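Local coordinates for protein trichosurin (Trichosurus vulpecula, PDB 2RA6) that probably binds and carries small molecules in milk whey, as a dimeric lipocalin that holds 4-ethylphenol in its barrel, at residues B[100-105]-B[111-116]; B[126-131]-B[137-142]; B[81-84]-B[89-92]; B[146-151]-B[155-160]. The protein carries 1 engineered substitution. One frame throughout, in Å; residues are numbered along the deposited sequence.

Contact 1. Residues B[100-105]-B[111-116]. Engineered in segment 100-105: Glu102 (natural residue Gly). With ETY (4-ethylphenol), chain P.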
loop_
_atom_site.group_PDB
_atom_site.type_symbol
_atom_site.label_atom_id
_atom_site.label_comp_id
_atom_site.label_asym_id
_atom_site.label_seq_id
_atom_site.Cartn_x
_atom_site.Cartn_y
_atom_site.Cartn_z
ATOM N N TYR B 100 6.507 -2.294 -1.978
ATOM C CA TYR B 100 6.103 -3.423 -2.809
ATOM C C TYR B 100 6.815 -3.387 -4.154
ATOM O O TYR B 100 6.872 -2.353 -4.815
ATOM C CB TYR B 100 4.587 -3.428 -3.042
ATOM C CG TYR B 100 3.760 -3.705 -1.806
ATOM C CD1 TYR B 100 3.426 -2.681 -0.923
ATOM C CD2 TYR B 100 3.317 -4.994 -1.522
ATOM C CE1 TYR B 100 2.665 -2.936 0.218
ATOM C CE2 TYR B 100 2.559 -5.260 -0.387
ATOM C CZ TYR B 100 2.237 -4.229 0.478
ATOM O OH TYR B 100 1.487 -4.492 1.602
ATOM N N TYR B 101 7.363 -4.529 -4.546
ATOM C CA TYR B 101 8.063 -4.658 -5.816
ATOM C C TYR B 101 7.174 -5.349 -6.848
ATOM O O TYR B 101 6.468 -6.302 -6.520
ATOM C CB TYR B 101 9.338 -5.487 -5.631
ATOM C CG TYR B 101 9.919 -6.026 -6.922
ATOM C CD1 TYR B 101 10.599 -5.194 -7.807
ATOM C CD2 TYR B 101 9.787 -7.369 -7.255
ATOM C CE1 TYR B 101 11.139 -5.692 -8.994
ATOM C CE2 TYR B 101 10.320 -7.877 -8.435
ATOM C CZ TYR B 101 10.996 -7.037 -9.296
ATOM O OH TYR B 101 11.549 -7.540 -10.451
ATOM N N GLU B 102 7.216 -4.860 -8.088
ATOM C CA GLU B 102 6.446 -5.441 -9.188
ATOM C C GLU B 102 7.216 -5.284 -10.502
ATOM O O GLU B 102 7.939 -4.309 -10.690
ATOM C CB GLU B 102 5.100 -4.723 -9.356
ATOM C CG GLU B 102 4.239 -4.609 -8.106
ATOM C CD GLU B 102 2.916 -3.904 -8.377
ATOM O OE1 GLU B 102 2.917 -2.865 -9.075
ATOM O OE2 GLU B 102 1.874 -4.386 -7.883
ATOM N N SER B 103 7.059 -6.250 -11.405
ATOM C CA SER B 103 7.674 -6.187 -12.734
ATOM C C SER B 103 7.317 -7.383 -13.596
ATOM O O SER B 103 7.527 -8.524 -13.201
ATOM C CB SER B 103 9.200 -6.090 -12.679
ATOM O OG SER B 103 9.712 -6.012 -14.014
ATOM N N SER B 104 6.790 -7.099 -14.780
ATOM C CA SER B 104 6.422 -8.137 -15.727
ATOM C C SER B 104 7.660 -8.506 -16.541
ATOM O O SER B 104 7.699 -9.546 -17.198
ATOM C CB SER B 104 5.307 -7.641 -16.654
ATOM O OG SER B 104 5.705 -6.500 -17.397
ATOM N N LYS B 105 8.667 -7.639 -16.491
ATOM C CA LYS B 105 9.931 -7.844 -17.193
ATOM C C LYS B 105 11.053 -7.450 -16.236
ATOM O O LYS B 105 11.666 -6.391 -16.378
ATOM C CB LYS B 105 9.976 -6.988 -18.462
ATOM C CG LYS B 105 9.020 -7.464 -19.545
ATOM C CD LYS B 105 9.111 -6.609 -20.800
ATOM C CE LYS B 105 8.425 -5.268 -20.611
ATOM N NZ LYS B 105 6.961 -5.434 -20.381
ATOM N N LYS B 111 9.536 -1.855 -10.686
ATOM C CA LYS B 111 8.573 -0.898 -10.167
ATOM C C LYS B 111 8.531 -1.078 -8.657
ATOM O O LYS B 111 8.370 -2.191 -8.156
ATOM C CB LYS B 111 7.191 -1.170 -10.763
ATOM C CG LYS B 111 6.091 -0.265 -10.241
ATOM C CD LYS B 111 4.749 -0.660 -10.848
ATOM C CE LYS B 111 3.613 0.173 -10.288
ATOM N NZ LYS B 111 2.311 -0.240 -10.883
ATOM N N PHE B 112 8.714 0.014 -7.930
ATOM C CA PHE B 112 8.656 -0.042 -6.480
ATOM C C PHE B 112 7.619 0.951 -5.998
ATOM O O PHE B 112 7.692 2.138 -6.318
ATOM C CB PHE B 112 10.010 0.306 -5.863
ATOM C CG PHE B 112 11.000 -0.825 -5.898
ATOM C CD1 PHE B 112 10.949 -1.846 -4.951
ATOM C CD2 PHE B 112 11.985 -0.864 -6.872
ATOM C CE1 PHE B 112 11.872 -2.890 -4.972
ATOM C CE2 PHE B 112 12.911 -1.904 -6.902
ATOM C CZ PHE B 112 12.852 -2.915 -5.950
ATOM N N ILE B 113 6.647 0.455 -5.247
ATOM C CA ILE B 113 5.609 1.310 -4.693
ATOM C C ILE B 113 5.882 1.447 -3.207
ATOM O O ILE B 113 5.991 0.452 -2.487
ATOM C CB ILE B 113 4.201 0.714 -4.882
ATOM C CG1 ILE B 113 3.929 0.460 -6.365
ATOM C CG2 ILE B 113 3.156 1.665 -4.297
ATOM C CD1 ILE B 113 4.000 1.697 -7.235
ATOM N N PHE B 114 6.011 2.690 -2.763
ATOM C CA PHE B 114 6.258 2.997 -1.362
ATOM C C PHE B 114 5.010 3.550 -0.716
ATOM O O PHE B 114 4.427 4.510 -1.214
ATOM C CB PHE B 114 7.333 4.074 -1.223
ATOM C CG PHE B 114 8.723 3.581 -1.428
ATOM C CD1 PHE B 114 9.579 3.437 -0.346
ATOM C CD2 PHE B 114 9.181 3.253 -2.695
ATOM C CE1 PHE B 114 10.874 2.970 -0.523
ATOM C CE2 PHE B 114 10.476 2.786 -2.880
ATOM C CZ PHE B 114 11.319 2.645 -1.794
ATOM N N TYR B 115 4.593 2.937 0.379
ATOM C CA TYR B 115 3.468 3.450 1.138
ATOM C C TYR B 115 4.187 4.029 2.347
ATOM O O TYR B 115 4.638 3.297 3.232
ATOM C CB TYR B 115 2.510 2.325 1.531
ATOM C CG TYR B 115 1.700 1.835 0.352
ATOM C CD1 TYR B 115 0.750 2.665 -0.251
ATOM C CD2 TYR B 115 1.917 0.573 -0.197
ATOM C CE1 TYR B 115 0.039 2.249 -1.372
ATOM C CE2 TYR B 115 1.208 0.147 -1.322
ATOM C CZ TYR B 115 0.275 0.995 -1.900
ATOM O OH TYR B 115 -0.427 0.592 -3.014
ATOM N N ASN B 116 4.317 5.349 2.343
ATOM C CA ASN B 116 5.018 6.076 3.391
ATOM C C ASN B 116 4.094 6.578 4.489
ATOM O O ASN B 116 3.046 7.155 4.214
ATOM C CB ASN B 116 5.781 7.252 2.760
ATOM C CG ASN B 116 6.387 8.189 3.793
ATOM O OD1 ASN B 116 5.863 9.280 4.037
ATOM N ND2 ASN B 116 7.488 7.767 4.412
HETATM C C8 ETY P . 13.556 1.765 -4.402
HETATM C C7 ETY P . 13.395 0.460 -3.615
HETATM C CG ETY P . 14.458 0.244 -2.573
HETATM C C3 ETY P . 14.406 0.919 -1.325
HETATM C C2 ETY P . 15.403 0.716 -0.347
HETATM C C5 ETY P . 15.545 -0.647 -2.817
HETATM C C6 ETY P . 16.549 -0.856 -1.844
HETATM C C1 ETY P . 16.469 -0.170 -0.610
HETATM O O1 ETY P . 17.433 -0.370 0.340
#
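Tyr100 faces Ile113 as a hydrogen-bonded pair of two antiparallel strands. Its N bonds Ile113 O and its O accepts Ile113 N; both bonds measure 2.8 Å. With CG anti to the carbonyl carbon (chi1 -68°), the ring reaches Tyr115. Tyr100 CE1 stops 3.6 Å from Tyr115 CD2, rim to rim, with the planes turned 77° apart. Each of these tyrosines also stacks on its own counterpart in the second subunit, and Tyr115 OH bonds Tyr117 OH there. Tyr101 lies on the other face of the sheet, in a non-hydrogen-bonded pair with Phe112. Tyr101 CD1 sits 3.7 Å above one face of the Phe112 ring, offset toward the rim. Over the centre of the opposite face, 4-ethylphenol C7 lies 3.5 Å above the ring plane. Phe114 meets the ethyl group with its ring edge, its CZ 3.5 Å from C8 of the ligand. Replacing Phe112 with an alanine would probably leave both the ethyl group and the Tyr101 ring without the flat surface between them. Glu102, an engineered residue, pairs with Lys111 through two backbone hydrogen bonds. Their extended side chains run alongside each other to a weak salt bridge, Glu102 OE1 to Lys111 NZ at 3.2 Å. Glu102 OE2 bonds Gln88 of the second subunit. This is a beta hairpin of the lipocalin barrel, one face lining the ligand pocket, the other at the dimer interface.

Contact 2. Residues B[126-131]-B[137-142]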
loop_
_atom_site.group_PDB
_atom_site.type_symbol
_atom_site.label_atom_id
_atom_site.label_comp_id
_atom_site.label_asym_id
_atom_site.label_seq_id
_atom_site.Cartn_x
_atom_site.Cartn_y
_atom_site.Cartn_z
ATOM N N ALA B 126 5.652 6.171 -6.142
ATOM C CA ALA B 126 5.908 5.093 -7.078
ATOM C C ALA B 126 7.197 5.395 -7.826
ATOM O O ALA B 126 7.430 6.521 -8.262
ATOM C CB ALA B 126 4.744 4.963 -8.053
ATOM N N ASN B 127 8.036 4.378 -7.961
ATOM C CA ASN B 127 9.316 4.525 -8.634
ATOM C C ASN B 127 9.418 3.552 -9.799
ATOM O O ASN B 127 9.093 2.381 -9.645
ATOM C CB ASN B 127 10.461 4.209 -7.660
ATOM C CG ASN B 127 10.536 5.175 -6.489
ATOM O OD1 ASN B 127 11.454 5.990 -6.407
ATOM N ND2 ASN B 127 9.576 5.083 -5.575
ATOM N N LEU B 128 9.854 4.039 -10.955
ATOM C CA LEU B 128 10.057 3.175 -12.114
ATOM C C LEU B 128 11.549 3.219 -12.437
ATOM O O LEU B 128 12.098 4.281 -12.759
ATOM C CB LEU B 128 9.250 3.662 -13.319
ATOM C CG LEU B 128 9.375 2.789 -14.578
ATOM C CD1 LEU B 128 8.778 1.414 -14.349
ATOM C CD2 LEU B 128 8.670 3.489 -15.749
ATOM N N PHE B 129 12.202 2.061 -12.327
ATOM C CA PHE B 129 13.634 1.955 -12.597
ATOM C C PHE B 129 13.914 1.217 -13.894
ATOM O O PHE B 129 13.207 0.266 -14.242
ATOM C CB PHE B 129 14.363 1.171 -11.504
ATOM C CG PHE B 129 14.262 1.762 -10.131
ATOM C CD1 PHE B 129 13.973 3.108 -9.933
ATOM C CD2 PHE B 129 14.534 0.965 -9.030
ATOM C CE1 PHE B 129 13.961 3.647 -8.649
ATOM C CE2 PHE B 129 14.527 1.488 -7.748
ATOM C CZ PHE B 129 14.240 2.837 -7.557
ATOM N N GLY B 130 14.965 1.647 -14.580
ATOM C CA GLY B 130 15.370 1.007 -15.820
ATOM C C GLY B 130 16.833 0.609 -15.750
ATOM O O GLY B 130 17.579 1.101 -14.895
ATOM N N ARG B 131 17.243 -0.300 -16.634
ATOM C CA ARG B 131 18.639 -0.741 -16.686
ATOM C C ARG B 131 19.524 0.377 -17.215
ATOM O O ARG B 131 20.734 0.404 -16.959
ATOM C CB ARG B 131 18.793 -1.967 -17.594
ATOM C CG ARG B 131 18.281 -3.255 -16.991
ATOM C CD ARG B 131 18.928 -3.513 -15.647
ATOM N NE ARG B 131 18.643 -4.854 -15.158
ATOM C CZ ARG B 131 19.049 -5.321 -13.982
ATOM N NH1 ARG B 131 19.761 -4.549 -13.170
ATOM N NH2 ARG B 131 18.749 -6.565 -13.623
ATOM N N ASN B 137 8.542 3.720 -24.283
ATOM C CA ASN B 137 7.345 4.532 -24.132
ATOM C C ASN B 137 6.197 3.662 -23.636
ATOM O O ASN B 137 5.360 4.116 -22.855
ATOM C CB ASN B 137 6.989 5.182 -25.475
ATOM C CG ASN B 137 7.954 6.295 -25.858
ATOM O OD1 ASN B 137 8.273 6.481 -27.039
ATOM N ND2 ASN B 137 8.409 7.052 -24.867
ATOM N N GLU B 138 6.168 2.406 -24.080
ATOM C CA GLU B 138 5.121 1.475 -23.670
ATOM C C GLU B 138 5.146 1.269 -22.160
ATOM O O GLU B 138 4.116 1.381 -21.494
ATOM C CB GLU B 138 5.305 0.123 -24.371
ATOM C CG GLU B 138 4.203 -0.890 -24.078
ATOM C CD GLU B 138 4.531 -2.278 -24.598
ATOM O OE1 GLU B 138 3.655 -3.165 -24.524
ATOM O OE2 GLU B 138 5.666 -2.486 -25.075
ATOM N N ILE B 139 6.329 0.970 -21.625
ATOM C CA ILE B 139 6.479 0.744 -20.190
ATOM C C ILE B 139 6.142 2.001 -19.398
ATOM O O ILE B 139 5.420 1.933 -18.397
ATOM C CB ILE B 139 7.914 0.283 -19.847
ATOM C CG1 ILE B 139 8.144 -1.124 -20.409
ATOM C CG2 ILE B 139 8.126 0.276 -18.333
ATOM C CD1 ILE B 139 9.568 -1.619 -20.255
ATOM N N LYS B 140 6.648 3.146 -19.843
ATOM C CA LYS B 140 6.365 4.390 -19.133
ATOM C C LYS B 140 4.881 4.740 -19.187
ATOM O O LYS B 140 4.309 5.191 -18.191
ATOM C CB LYS B 140 7.219 5.540 -19.686
ATOM C CG LYS B 140 8.702 5.353 -19.399
ATOM C CD LYS B 140 9.523 6.626 -19.594
ATOM C CE LYS B 140 9.572 7.068 -21.037
ATOM N NZ LYS B 140 10.512 8.219 -21.188
ATOM N N LYS B 141 4.256 4.511 -20.340
ATOM C CA LYS B 141 2.833 4.801 -20.511
ATOM C C LYS B 141 1.977 3.997 -19.542
ATOM O O LYS B 141 1.060 4.533 -18.916
ATOM C CB LYS B 141 2.395 4.496 -21.948
ATOM C CG LYS B 141 0.922 4.783 -22.219
ATOM C CD LYS B 141 0.525 4.355 -23.626
ATOM C CE LYS B 141 -0.935 4.664 -23.908
ATOM N NZ LYS B 141 -1.192 6.129 -23.877
ATOM N N ARG B 142 2.273 2.709 -19.425
ATOM C CA ARG B 142 1.517 1.836 -18.531
ATOM C C ARG B 142 1.693 2.273 -17.075
ATOM O O ARG B 142 0.724 2.345 -16.320
ATOM C CB ARG B 142 1.972 0.387 -18.722
ATOM C CG ARG B 142 1.193 -0.637 -17.911
ATOM C CD ARG B 142 1.680 -2.051 -18.217
ATOM N NE ARG B 142 3.123 -2.177 -18.029
ATOM C CZ ARG B 142 3.811 -3.303 -18.197
ATOM N NH1 ARG B 142 3.192 -4.418 -18.562
ATOM N NH2 ARG B 142 5.123 -3.313 -18.005
#
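Leu128 meets Ile139 and Lys140 without any flat group between them: no ring, amide or guanidinium face or edge takes part across this contact. The rings come from nearby, with Tyr109 touching both Leu128 and Ile139, and Phe143 touching Leu128. The motif is the helix of the lipocalin fold packed against the outside of the beta barrel. Strand 121-130 supplies Leu128, and helix 137-148 supplies the other two residues. The same strand sends Phe129 to the 4-ethylphenol pocket, so its two faces serve different layers of the protein. Leu128 carries the strand side alone. Its CG lies anti to the backbone N (chi1 -179°), which carries both methyls out from the sheet to the helix. Ile139 answers with its CG2 branch, which sits about equally far from the two leucine methyls. The two side chains pass at a slant. Lys140 takes part only through the aliphatic start of its chain, which runs at about a right angle to Leu128. Its chain then bends at chi3 (-67°) and leads away from the strand. The ammonium ends in polar company, with a hydrogen bond to Asn134 OD1 and a salt bridge to Asp159. The buried lysine is thus likely to have its charge balanced. No hydrogen bond joins the two segments; the contact is small and wholly apolar. Leu128 CD2 lies 4.2 Å from Ile139 CG2 and 4.1 Å from Lys140 CG.

Contact 3. Residues B[81-84]-B[89-92]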
loop_
_atom_site.group_PDB
_atom_site.type_symbol
_atom_site.label_atom_id
_atom_site.label_comp_id
_atom_site.label_asym_id
_atom_site.label_seq_id
_atom_site.Cartn_x
_atom_site.Cartn_y
_atom_site.Cartn_z
ATOM N N PHE B 81 14.148 -4.234 4.321
ATOM C CA PHE B 81 14.159 -5.590 4.861
ATOM C C PHE B 81 12.982 -6.435 4.398
ATOM O O PHE B 81 11.860 -5.946 4.275
ATOM C CB PHE B 81 14.200 -5.539 6.389
ATOM C CG PHE B 81 15.421 -4.854 6.930
ATOM C CD1 PHE B 81 15.478 -3.468 7.027
ATOM C CD2 PHE B 81 16.528 -5.600 7.317
ATOM C CE1 PHE B 81 16.624 -2.831 7.504
ATOM C CE2 PHE B 81 17.676 -4.976 7.792
ATOM C CZ PHE B 81 17.725 -3.587 7.887
ATOM N N LYS B 82 13.244 -7.710 4.138
ATOM C CA LYS B 82 12.196 -8.613 3.684
ATOM C C LYS B 82 11.171 -8.862 4.785
ATOM O O LYS B 82 11.461 -8.708 5.973
ATOM C CB LYS B 82 12.801 -9.948 3.241
ATOM C CG LYS B 82 13.467 -10.721 4.365
ATOM C CD LYS B 82 13.974 -12.070 3.882
ATOM C CE LYS B 82 14.527 -12.894 5.034
ATOM N NZ LYS B 82 15.670 -12.223 5.708
ATOM N N THR B 83 9.965 -9.234 4.377
ATOM C CA THR B 83 8.890 -9.528 5.316
ATOM C C THR B 83 8.446 -10.960 5.062
ATOM O O THR B 83 9.023 -11.651 4.224
ATOM C CB THR B 83 7.680 -8.599 5.102
ATOM O OG1 THR B 83 7.066 -8.898 3.844
ATOM C CG2 THR B 83 8.120 -7.140 5.113
ATOM N N GLU B 84 7.419 -11.401 5.777
ATOM C CA GLU B 84 6.903 -12.755 5.611
ATOM C C GLU B 84 6.267 -12.913 4.236
ATOM O O GLU B 84 6.044 -14.029 3.768
ATOM C CB GLU B 84 5.864 -13.057 6.692
ATOM C CG GLU B 84 6.396 -12.952 8.110
ATOM C CD GLU B 84 5.302 -13.096 9.150
ATOM O OE1 GLU B 84 4.646 -14.160 9.184
ATOM O OE2 GLU B 84 5.099 -12.142 9.933
ATOM N N PHE B 89 8.560 -5.359 1.366
ATOM C CA PHE B 89 9.684 -5.010 2.225
ATOM C C PHE B 89 9.310 -3.896 3.183
ATOM O O PHE B 89 8.293 -3.228 3.010
ATOM C CB PHE B 89 10.867 -4.559 1.362
ATOM C CG PHE B 89 11.271 -5.561 0.327
ATOM C CD1 PHE B 89 12.253 -6.506 0.599
ATOM C CD2 PHE B 89 10.644 -5.583 -0.915
ATOM C CE1 PHE B 89 12.606 -7.466 -0.353
ATOM C CE2 PHE B 89 10.985 -6.537 -1.874
ATOM C CZ PHE B 89 11.968 -7.481 -1.591
ATOM N N LYS B 90 10.129 -3.721 4.212
ATOM C CA LYS B 90 9.918 -2.662 5.188
ATOM C C LYS B 90 11.138 -1.747 5.153
ATOM O O LYS B 90 12.275 -2.217 5.133
ATOM C CB LYS B 90 9.728 -3.251 6.589
ATOM C CG LYS B 90 10.788 -4.253 7.003
ATOM C CD LYS B 90 10.439 -4.892 8.343
ATOM C CE LYS B 90 11.430 -5.982 8.711
ATOM N NZ LYS B 90 11.105 -6.590 10.030
ATOM N N LEU B 91 10.901 -0.440 5.142
ATOM C CA LEU B 91 11.988 0.530 5.089
ATOM C C LEU B 91 11.805 1.687 6.059
ATOM O O LEU B 91 10.741 2.299 6.111
ATOM C CB LEU B 91 12.116 1.099 3.671
ATOM C CG LEU B 91 13.066 2.293 3.510
ATOM C CD1 LEU B 91 14.507 1.831 3.647
ATOM C CD2 LEU B 91 12.856 2.947 2.158
ATOM N N ASN B 92 12.846 1.976 6.832
ATOM C CA ASN B 92 12.809 3.089 7.769
ATOM C C ASN B 92 13.446 4.282 7.064
ATOM O O ASN B 92 14.664 4.331 6.887
ATOM C CB ASN B 92 13.591 2.751 9.045
ATOM C CG ASN B 92 13.716 3.936 9.992
ATOM O OD1 ASN B 92 12.750 4.662 10.230
ATOM N ND2 ASN B 92 14.908 4.128 10.547
#
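Phe81 and Lys90 form a hydrogen-bonded pair of an antiparallel hairpin: Phe81 N bonds Lys90 O at 2.9 Å, and Lys90 N bonds Phe81 O at 2.8 Å. Next to it, Lys82 and Phe89 form a non-hydrogen-bonded pair. On the Phe81 face, the lysine chain lies close to the backbone of its partner. Lys90 CG sits between its own backbone N and carbonyl carbon (chi1 50°). From there the extended chain passes over the other strand, and Lys90 CE comes to 3.6 Å from Phe81 CB. The Phe81 ring itself leads away, though Lys90 O lies in plane at its edge. On the other face, Phe89 CD1 touches the backbone at Lys82 CA, 3.7 Å away. Phe81 O lies near the plane of the Phe89 ring, at its edge. Thr83 lays its CG2 methyl 3.9 Å from Phe89 CA. Its OG1 bonds Gln88 O and Glu85 N, tying the turn between the strands. Lys82 NZ goes to Ser58 O. The hairpin is a surface feature near one end of the barrel. Strand 60-69 adjoins strand 72-82, and strand 96-102 adjoins strand 88-92; Phe89 packs on Leu61, Ala80 and Val99 of these strands.

Contact 4. Residues B[146-151]-B[155-160]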
loop_
_atom_site.group_PDB
_atom_site.type_symbol
_atom_site.label_atom_id
_atom_site.label_comp_id
_atom_site.label_asym_id
_atom_site.label_seq_id
_atom_site.Cartn_x
_atom_site.Cartn_y
_atom_site.Cartn_z
ATOM N N ASP B 146 -1.374 3.720 -14.888
ATOM C CA ASP B 146 -1.770 3.001 -13.681
ATOM C C ASP B 146 -1.822 3.962 -12.507
ATOM O O ASP B 146 -2.677 3.838 -11.627
ATOM C CB ASP B 146 -0.799 1.865 -13.367
ATOM C CG ASP B 146 -0.952 0.697 -14.314
ATOM O OD1 ASP B 146 -2.061 0.523 -14.864
ATOM O OD2 ASP B 146 0.026 -0.053 -14.494
ATOM N N PHE B 147 -0.905 4.922 -12.498
ATOM C CA PHE B 147 -0.868 5.913 -11.435
ATOM C C PHE B 147 -2.091 6.824 -11.535
ATOM O O PHE B 147 -2.818 7.014 -10.557
ATOM C CB PHE B 147 0.413 6.745 -11.536
ATOM C CG PHE B 147 0.531 7.805 -10.477
ATOM C CD1 PHE B 147 0.746 7.461 -9.147
ATOM C CD2 PHE B 147 0.418 9.148 -10.811
ATOM C CE1 PHE B 147 0.847 8.446 -8.160
ATOM C CE2 PHE B 147 0.517 10.141 -9.837
ATOM C CZ PHE B 147 0.732 9.785 -8.510
ATOM N N MET B 148 -2.330 7.377 -12.721
ATOM C CA MET B 148 -3.466 8.269 -12.912
ATOM C C MET B 148 -4.816 7.582 -12.720
ATOM O O MET B 148 -5.776 8.214 -12.276
ATOM C CB MET B 148 -3.394 8.924 -14.293
ATOM C CG MET B 148 -2.225 9.888 -14.428
ATOM S SD MET B 148 -2.123 10.697 -16.037
ATOM C CE MET B 148 -1.087 9.537 -16.930
ATOM N N ASN B 149 -4.887 6.294 -13.042
ATOM C CA ASN B 149 -6.133 5.549 -12.897
ATOM C C ASN B 149 -6.577 5.427 -11.451
ATOM O O ASN B 149 -7.742 5.129 -11.172
ATOM C CB ASN B 149 -6.002 4.149 -13.497
ATOM C CG ASN B 149 -6.000 4.168 -15.004
ATOM O OD1 ASN B 149 -6.484 5.116 -15.618
ATOM N ND2 ASN B 149 -5.470 3.117 -15.611
ATOM N N ARG B 150 -5.652 5.652 -10.530
ATOM C CA ARG B 150 -5.980 5.568 -9.120
ATOM C C ARG B 150 -6.523 6.886 -8.594
ATOM O O ARG B 150 -6.867 7.003 -7.418
ATOM C CB ARG B 150 -4.757 5.101 -8.333
ATOM C CG ARG B 150 -4.511 3.610 -8.531
ATOM C CD ARG B 150 -3.205 3.146 -7.935
ATOM N NE ARG B 150 -3.085 1.689 -7.971
ATOM C CZ ARG B 150 -3.120 0.952 -9.081
ATOM N NH1 ARG B 150 -3.273 1.527 -10.267
ATOM N NH2 ARG B 150 -3.003 -0.368 -9.003
ATOM N N GLY B 151 -6.611 7.878 -9.478
ATOM C CA GLY B 151 -7.157 9.165 -9.089
ATOM C C GLY B 151 -6.171 10.301 -8.915
ATOM O O GLY B 151 -6.441 11.250 -8.180
ATOM N N GLU B 155 0.247 15.813 -13.557
ATOM C CA GLU B 155 1.260 16.713 -13.022
ATOM C C GLU B 155 2.044 16.114 -11.862
ATOM O O GLU B 155 3.122 16.601 -11.525
ATOM C CB GLU B 155 0.604 18.020 -12.571
ATOM C CG GLU B 155 -0.064 18.792 -13.691
ATOM C CD GLU B 155 -0.947 19.911 -13.174
ATOM O OE1 GLU B 155 -1.936 19.610 -12.468
ATOM O OE2 GLU B 155 -0.652 21.088 -13.475
ATOM N N ASN B 156 1.506 15.061 -11.253
ATOM C CA ASN B 156 2.167 14.409 -10.124
ATOM C C ASN B 156 3.138 13.325 -10.564
ATOM O O ASN B 156 3.665 12.580 -9.741
ATOM C CB ASN B 156 1.126 13.822 -9.176
ATOM C CG ASN B 156 0.552 14.864 -8.238
ATOM O OD1 ASN B 156 0.278 15.993 -8.642
ATOM N ND2 ASN B 156 0.364 14.487 -6.981
ATOM N N ILE B 157 3.364 13.245 -11.870
ATOM C CA ILE B 157 4.290 12.277 -12.440
ATOM C C ILE B 157 5.481 13.064 -12.972
ATOM O O ILE B 157 5.311 14.053 -13.689
ATOM C CB ILE B 157 3.646 11.510 -13.610
ATOM C CG1 ILE B 157 2.472 10.675 -13.106
ATOM C CG2 ILE B 157 4.693 10.630 -14.292
ATOM C CD1 ILE B 157 1.610 10.094 -14.214
ATOM N N LEU B 158 6.683 12.640 -12.608
ATOM C CA LEU B 158 7.890 13.303 -13.072
ATOM C C LEU B 158 8.771 12.316 -13.819
ATOM O O LEU B 158 9.340 11.411 -13.218
ATOM C CB LEU B 158 8.672 13.886 -11.897
ATOM C CG LEU B 158 7.951 14.959 -11.077
ATOM C CD1 LEU B 158 8.850 15.430 -9.942
ATOM C CD2 LEU B 158 7.582 16.127 -11.986
ATOM N N ASP B 159 8.863 12.485 -15.134
ATOM C CA ASP B 159 9.706 11.624 -15.956
ATOM C C ASP B 159 11.065 12.310 -15.896
ATOM O O ASP B 159 11.256 13.355 -16.516
ATOM C CB ASP B 159 9.197 11.617 -17.398
ATOM C CG ASP B 159 10.014 10.718 -18.305
ATOM O OD1 ASP B 159 11.205 10.496 -18.012
ATOM O OD2 ASP B 159 9.467 10.245 -19.324
ATOM N N ILE B 160 12.010 11.748 -15.152
ATOM C CA ILE B 160 13.308 12.400 -15.044
ATOM C C ILE B 160 14.332 11.947 -16.072
ATOM O O ILE B 160 15.491 12.357 -16.019
ATOM C CB ILE B 160 13.914 12.235 -13.645
ATOM C CG1 ILE B 160 14.195 10.761 -13.373
ATOM C CG2 ILE B 160 12.977 12.831 -12.597
ATOM C CD1 ILE B 160 15.081 10.533 -12.168
#
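Phe147 and Ile157 have the most surface buried here, with Asn156 next in segment 155-160. Phe147 comes from helix 137-148. Its CG is anti to the backbone N (chi1 180°), and this swings the ring across to the short strand 157-159. Ile157 meets it with its CG1 branch. The packing is tight: Phe147 CD2 lies 3.4 Å from Ile157 CG1, and 3.7 Å from Ile157 CD1. The two side chains run alongside one another, pointing opposite ways. Asn156 approaches the same ring from its edge, in plane, with Asn156 CB 3.8 Å from Phe147 CE2. Its amide takes no polar bond across the contact. ND2 is held instead by Ser35 O, on strand 29-35. Met148, the next residue of the helix, also touches Ile157. Met148 CG is 3.8 Å from Ile157 CD1, and the bend at chi3 (-90°) keeps its CE near the same methyl. The Phe147 ring also stacks with Phe152. Swapping Phe147 for an alanine would probably open a gap beside Ile157 and Asn156 and take the stacking partner from Phe152. From Met148 the chain turns away in a type I turn that ends at Gly151. There phi is positive (106°), and a side chain would jam against Arg150 O, which by itself calls for glycine. Arg150 reaches back to Asp146 O through NH1 at 2.7 Å, and makes a salt bridge to Asp98 of the second subunit. Ile157 also packs on Val32 and Ala34 of the barrel. The whole is the lipocalin arrangement of a helix beside the barrel, followed by a short strand that joins strand 29-35.

How the contacts relate
Contacts 1 and 3 are hairpin pairings built on backbone hydrogen bonds. Contacts 2 and 4 have no such bonds across them and rest on apolar side chains. All four reach the same sheet. Contact 2 is fully buried, contacts 1 and 4 are partly buried, and contact 3 lies at the surface. Contacts 2 and 4 share helix 137-148 and are linked by the salt bridge between Lys140 and Asp159. Contacts 1 and 2 join through neighbouring strands 109-118 and 121-130; contacts 1 and 3 through strands 96-102 and 88-92. Contacts 1 and 4 touch the second subunit. Contact 3 is distant from contacts 2 and 4, its centre about 23 and 25 Å from theirs.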